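Long-range contacts in HpcH/HpaI aldolase/citrate lyase family protein (PDB 4MF4), which belongs to the HpcH/HpaI aldolase/citrate lyase family and folds as a TIM barrel, found here in a six-chain assembly: residues 96-101 / 138-143; 121-126 / 154-159. All coordinates share one frame; numbering follows the deposited sequence.

Contact 1. Residues 96-101 / 138-143; sequences ALDAGA and GMVRAA
Two hydrogen bonds tie the C-terminal end of helix 90-98 to the 3-10 turn at 141-142, and both use carbonyls at the end of the helix, those of Asp98 and Ala99. The Ala142 N-H reaches Asp98 O at 2.9 Å, coming from above the carbonyl plane instead of along a lone pair. Arg141 makes the second. Its CG stands anti to the backbone N (chi1 179°) and the chain runs extended to NE, so CG and CD pass close to Ala99 O before Arg141 NH1 closes on Ala99 O at 2.7 Å. That bond is nearly straight (166°), and the acceptor lies at the guanidinium edge, in its plane. NE of the same group forms a salt bridge with Glu41 of the third subunit.

The helix ends in a Schellman motif. Gly100 leaves the helical conformation with phi 105°, a positive value that suits glycine, and its CA lies 4.2 Å from Arg141 NH1.

The remaining contacts are van der Waals: methyl groups of Ala142 and Val140 against polar groups of the helix end. Ala142 CB sits 3.2 Å from Leu97 O and also packs on Gly100 CA. Val140 crosses Asp98 obliquely, with Val140 CG1 3.7 Å from Asp98 CG, the carboxylate carbon. The carboxylate's strongest partner lies across the subunit interface, where OD2 is hydrogen-bonded to His57 ND1 of the second subunit.

On the barrel side, Leu97 packs on Leu104 of strand 103-106; Ala142 leans on Tyr151 of helix 151-154, and Arg141 lies against Leu69 and Arg70 of helix 62-73.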
loop_
_atom_site.group_PDB
_atom_site.type_symbol
_atom_site.label_atom_id
_atom_site.label_comp_id
_atom_site.label_asym_id
_atom_site.label_seq_id
_atom_site.Cartn_x
_atom_site.Cartn_y
_atom_site.Cartn_z
ATOM N N ALA A 96 13.880 11.743 -6.764
ATOM C CA ALA A 96 13.148 11.994 -8.010
ATOM C C ALA A 96 13.997 11.613 -9.236
ATOM O O ALA A 96 13.525 10.939 -10.128
ATOM C CB ALA A 96 12.734 13.441 -8.086
ATOM N N LEU A 97 15.257 11.999 -9.249
ATOM C CA LEU A 97 16.139 11.637 -10.364
ATOM C C LEU A 97 16.383 10.138 -10.432
ATOM O O LEU A 97 16.332 9.532 -11.528
ATOM C CB LEU A 97 17.490 12.362 -10.267
ATOM C CG LEU A 97 17.443 13.886 -10.489
ATOM C CD1 LEU A 97 18.845 14.407 -10.317
ATOM C CD2 LEU A 97 16.872 14.317 -11.818
ATOM N N ASP A 98 16.647 9.508 -9.290
ATOM C CA ASP A 98 16.824 8.061 -9.330
ATOM C C ASP A 98 15.595 7.275 -9.875
ATOM O O ASP A 98 15.755 6.246 -10.518
ATOM C CB ASP A 98 17.224 7.543 -7.951
ATOM C CG ASP A 98 18.675 7.900 -7.577
ATOM O OD1 ASP A 98 19.507 8.331 -8.419
ATOM O OD2 ASP A 98 18.999 7.684 -6.394
ATOM N N ALA A 99 14.389 7.769 -9.610
ATOM C CA ALA A 99 13.139 7.160 -10.043
ATOM C C ALA A 99 12.896 7.345 -11.555
ATOM O O ALA A 99 11.988 6.726 -12.124
ATOM C CB ALA A 99 11.966 7.742 -9.271
ATOM N N GLY A 100 13.711 8.191 -12.183
ATOM C CA GLY A 100 13.726 8.390 -13.615
ATOM C C GLY A 100 13.087 9.671 -14.092
ATOM O O GLY A 100 12.936 9.838 -15.280
ATOM N N ALA A 101 12.774 10.618 -13.208
ATOM C CA ALA A 101 12.216 11.867 -13.685
ATOM C C ALA A 101 13.395 12.656 -14.249
ATOM O O ALA A 101 14.412 12.788 -13.583
ATOM C CB ALA A 101 11.525 12.631 -12.561
ATOM N N GLY A 138 24.544 3.182 -9.753
ATOM C CA GLY A 138 24.348 2.596 -11.065
ATOM C C GLY A 138 23.138 1.715 -11.218
ATOM O O GLY A 138 22.747 1.455 -12.356
ATOM N N MET A 139 22.534 1.264 -10.110
ATOM C CA MET A 139 21.463 0.257 -10.134
ATOM C C MET A 139 20.037 0.800 -10.045
ATOM O O MET A 139 19.075 0.026 -9.921
ATOM C CB MET A 139 21.670 -0.768 -8.997
ATOM C CG MET A 139 21.282 -0.320 -7.583
ATOM S SD MET A 139 22.314 1.015 -6.861
ATOM C CE MET A 139 23.650 0.002 -6.200
ATOM N N VAL A 140 19.906 2.110 -10.043
ATOM C CA VAL A 140 18.585 2.743 -9.897
ATOM C C VAL A 140 17.712 2.703 -11.185
ATOM O O VAL A 140 18.220 2.487 -12.316
ATOM C CB VAL A 140 18.746 4.206 -9.480
ATOM C CG1 VAL A 140 19.446 4.313 -8.114
ATOM C CG2 VAL A 140 19.472 5.013 -10.547
ATOM N N ARG A 141 16.412 2.994 -11.010
ATOM C CA ARG A 141 15.449 2.939 -12.105
ATOM C C ARG A 141 15.968 3.798 -13.273
ATOM O O ARG A 141 15.983 3.340 -14.407
ATOM C CB ARG A 141 14.066 3.390 -11.647
ATOM C CG ARG A 141 13.041 3.372 -12.769
ATOM C CD ARG A 141 11.608 3.496 -12.305
ATOM N NE ARG A 141 10.830 3.293 -13.505
ATOM C CZ ARG A 141 10.460 4.230 -14.386
ATOM N NH1 ARG A 141 10.652 5.538 -14.186
ATOM N NH2 ARG A 141 9.835 3.841 -15.473
ATOM N N ALA A 142 16.470 5.000 -12.980
ATOM C CA ALA A 142 16.943 5.929 -14.062
ATOM C C ALA A 142 18.024 5.319 -14.952
ATOM O O ALA A 142 18.150 5.701 -16.120
ATOM C CB ALA A 142 17.477 7.234 -13.473
ATOM N N ALA A 143 18.816 4.396 -14.396
ATOM C CA ALA A 143 19.845 3.693 -15.177
ATOM C C ALA A 143 19.407 2.359 -15.724
ATOM O O ALA A 143 20.257 1.500 -15.943
ATOM C CB ALA A 143 21.055 3.448 -14.324
#

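Contact 2. Residues 121-126 / 154-159; sequences LTRFPS and TANAQV
Asn156 does most of the work here: its side-chain amide pairs with both the N-H and the carbonyl of Phe124. With CG anti to its carbonyl carbon and chi2 near zero, the side chain offers OD1 to Phe124 N at 2.8 Å and ND2 to Phe124 O at 3.0 Å. Each acceptor is met on a lone pair, and the ND2 bond is the straighter (166° against 146°). OD1 also accepts from a water, which donates a second bond to Thr122 O, so that carbonyl is satisfied too. ND2 has a further acceptor in Glu128 OE2. Four bonds therefore fix the rotation of this buried amide.

In the TIM barrel, the pair joins the loop leaving helix 112-121, which follows strand 103-106, to the turn that leads into strand 160-165, the next strand round the barrel. Thr122 reaches that turn with CB 3.8 Å from Val159 CG1.

Arg123, bent at chi2 (-50°), crosses the Asn156 side chain obliquely, its CD 3.8 Å from the amide carbon CG. Asn156 O lies over one face of the guanidinium, while NH1 turns back to Thr122 OG1 at 2.8 Å. That hydroxyl is also bonded to Val119 O, and Val159 O takes a bond from Lys17 NZ. Phe124 CE2 also touches Ala155 CB at 3.7 Å, and the ring packs on Leu200 of the second subunit.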
loop_
_atom_site.group_PDB
_atom_site.type_symbol
_atom_site.label_atom_id
_atom_site.label_comp_id
_atom_site.label_asym_id
_atom_site.label_seq_id
_atom_site.Cartn_x
_atom_site.Cartn_y
_atom_site.Cartn_z
ATOM N N LEU A 121 22.454 20.202 -7.849
ATOM C CA LEU A 121 21.861 19.015 -7.265
ATOM C C LEU A 121 21.435 18.040 -8.335
ATOM O O LEU A 121 21.354 16.850 -8.051
ATOM C CB LEU A 121 20.675 19.322 -6.360
ATOM C CG LEU A 121 20.920 20.067 -5.050
ATOM C CD1 LEU A 121 19.557 20.259 -4.397
ATOM C CD2 LEU A 121 21.853 19.365 -4.073
ATOM N N THR A 122 21.235 18.503 -9.558
ATOM C CA THR A 122 20.855 17.622 -10.678
ATOM C C THR A 122 21.974 17.123 -11.585
ATOM O O THR A 122 21.701 16.325 -12.505
ATOM C CB THR A 122 19.775 18.270 -11.591
ATOM O OG1 THR A 122 20.364 19.275 -12.438
ATOM C CG2 THR A 122 18.664 18.833 -10.770
ATOM N N ARG A 123 23.221 17.525 -11.297
ATOM C CA ARG A 123 24.356 17.223 -12.164
ATOM C C ARG A 123 25.390 16.306 -11.478
ATOM O O ARG A 123 25.810 16.557 -10.378
ATOM C CB ARG A 123 25.069 18.507 -12.597
ATOM C CG ARG A 123 24.249 19.474 -13.474
ATOM C CD ARG A 123 23.603 18.765 -14.649
ATOM N NE ARG A 123 23.203 19.641 -15.744
ATOM C CZ ARG A 123 21.981 20.140 -15.945
ATOM N NH1 ARG A 123 20.971 19.913 -15.115
ATOM N NH2 ARG A 123 21.761 20.892 -17.019
ATOM N N PHE A 124 25.755 15.228 -12.159
ATOM C CA PHE A 124 26.962 14.497 -11.845
ATOM C C PHE A 124 28.199 15.386 -12.036
ATOM O O PHE A 124 28.289 16.108 -13.027
ATOM C CB PHE A 124 27.081 13.315 -12.770
ATOM C CG PHE A 124 26.064 12.235 -12.519
ATOM C CD1 PHE A 124 25.813 11.789 -11.247
ATOM C CD2 PHE A 124 25.405 11.639 -13.591
ATOM C CE1 PHE A 124 24.906 10.761 -11.032
ATOM C CE2 PHE A 124 24.507 10.627 -13.391
ATOM C CZ PHE A 124 24.237 10.192 -12.108
ATOM N N PRO A 125 29.160 15.329 -11.101
ATOM C CA PRO A 125 30.382 16.120 -11.337
ATOM C C PRO A 125 31.072 15.732 -12.666
ATOM O O PRO A 125 31.313 14.560 -12.928
ATOM C CB PRO A 125 31.272 15.801 -10.132
ATOM C CG PRO A 125 30.485 14.957 -9.211
ATOM C CD PRO A 125 29.222 14.513 -9.881
ATOM N N SER A 126 31.370 16.713 -13.495
ATOM C CA SER A 126 31.893 16.452 -14.818
ATOM C C SER A 126 32.557 17.715 -15.366
ATOM O O SER A 126 32.454 18.787 -14.755
ATOM C CB SER A 126 30.713 16.076 -15.675
ATOM O OG SER A 126 29.793 17.154 -15.683
ATOM N N THR A 154 25.948 10.130 -19.920
ATOM C CA THR A 154 24.909 10.651 -20.783
ATOM C C THR A 154 23.721 11.307 -20.004
ATOM O O THR A 154 22.880 11.991 -20.618
ATOM C CB THR A 154 24.427 9.497 -21.690
ATOM O OG1 THR A 154 24.049 8.399 -20.862
ATOM C CG2 THR A 154 25.582 8.985 -22.601
ATOM N N ALA A 155 23.678 11.142 -18.683
ATOM C CA ALA A 155 22.544 11.625 -17.896
ATOM C C ALA A 155 22.455 13.128 -17.820
ATOM O O ALA A 155 21.344 13.670 -17.912
ATOM C CB ALA A 155 22.546 11.046 -16.478
ATOM N N ASN A 156 23.579 13.817 -17.612
ATOM C CA ASN A 156 23.519 15.272 -17.374
ATOM C C ASN A 156 22.833 16.006 -18.508
ATOM O O ASN A 156 22.038 16.922 -18.269
ATOM C CB ASN A 156 24.906 15.908 -17.120
ATOM C CG ASN A 156 25.463 15.636 -15.726
ATOM O OD1 ASN A 156 24.838 14.996 -14.833
ATOM N ND2 ASN A 156 26.673 16.130 -15.522
ATOM N N ALA A 157 23.136 15.607 -19.747
ATOM C CA ALA A 157 22.618 16.288 -20.946
ATOM C C ALA A 157 21.094 16.221 -21.091
ATOM O O ALA A 157 20.518 17.045 -21.773
ATOM C CB ALA A 157 23.278 15.688 -22.219
ATOM N N GLN A 158 20.450 15.249 -20.435
ATOM C CA GLN A 158 19.018 15.053 -20.583
ATOM C C GLN A 158 18.199 15.544 -19.396
ATOM O O GLN A 158 16.987 15.431 -19.427
ATOM C CB GLN A 158 18.679 13.589 -20.882
ATOM C CG GLN A 158 19.333 13.010 -22.138
ATOM C CD GLN A 158 19.241 13.934 -23.324
ATOM O OE1 GLN A 158 18.217 14.562 -23.557
ATOM N NE2 GLN A 158 20.331 14.052 -24.053
ATOM N N VAL A 159 18.849 16.090 -18.371
ATOM C CA VAL A 159 18.105 16.617 -17.216
ATOM C C VAL A 159 17.760 18.084 -17.423
ATOM O O VAL A 159 18.637 18.908 -17.722
ATOM C CB VAL A 159 18.894 16.470 -15.907
ATOM C CG1 VAL A 159 18.109 17.065 -14.751
ATOM C CG2 VAL A 159 19.164 15.016 -15.612
HETATM O O HOH W 1 22.230 14.039 -14.013
#

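How the contacts relate
The centres of contact 1 and contact 2 lie about 12 Å apart, on the same side of the chain's centre, and the two touch directly. Leu97 is the bridge: its CD1 packs 3.8 Å from Thr122 CA, and its CD2 comes 4.2 Å from Val159 CG1. Along the chain the segments alternate, so the long loop between helices 112-121 and 151-154 leaves from contact 2, visits contact 1 at 138-143 and returns to contact 2 at 154-159. Arg134 in that loop links them further, its side chain touching Leu97 and its backbone bonded to Arg123. Both contacts also face the second subunit.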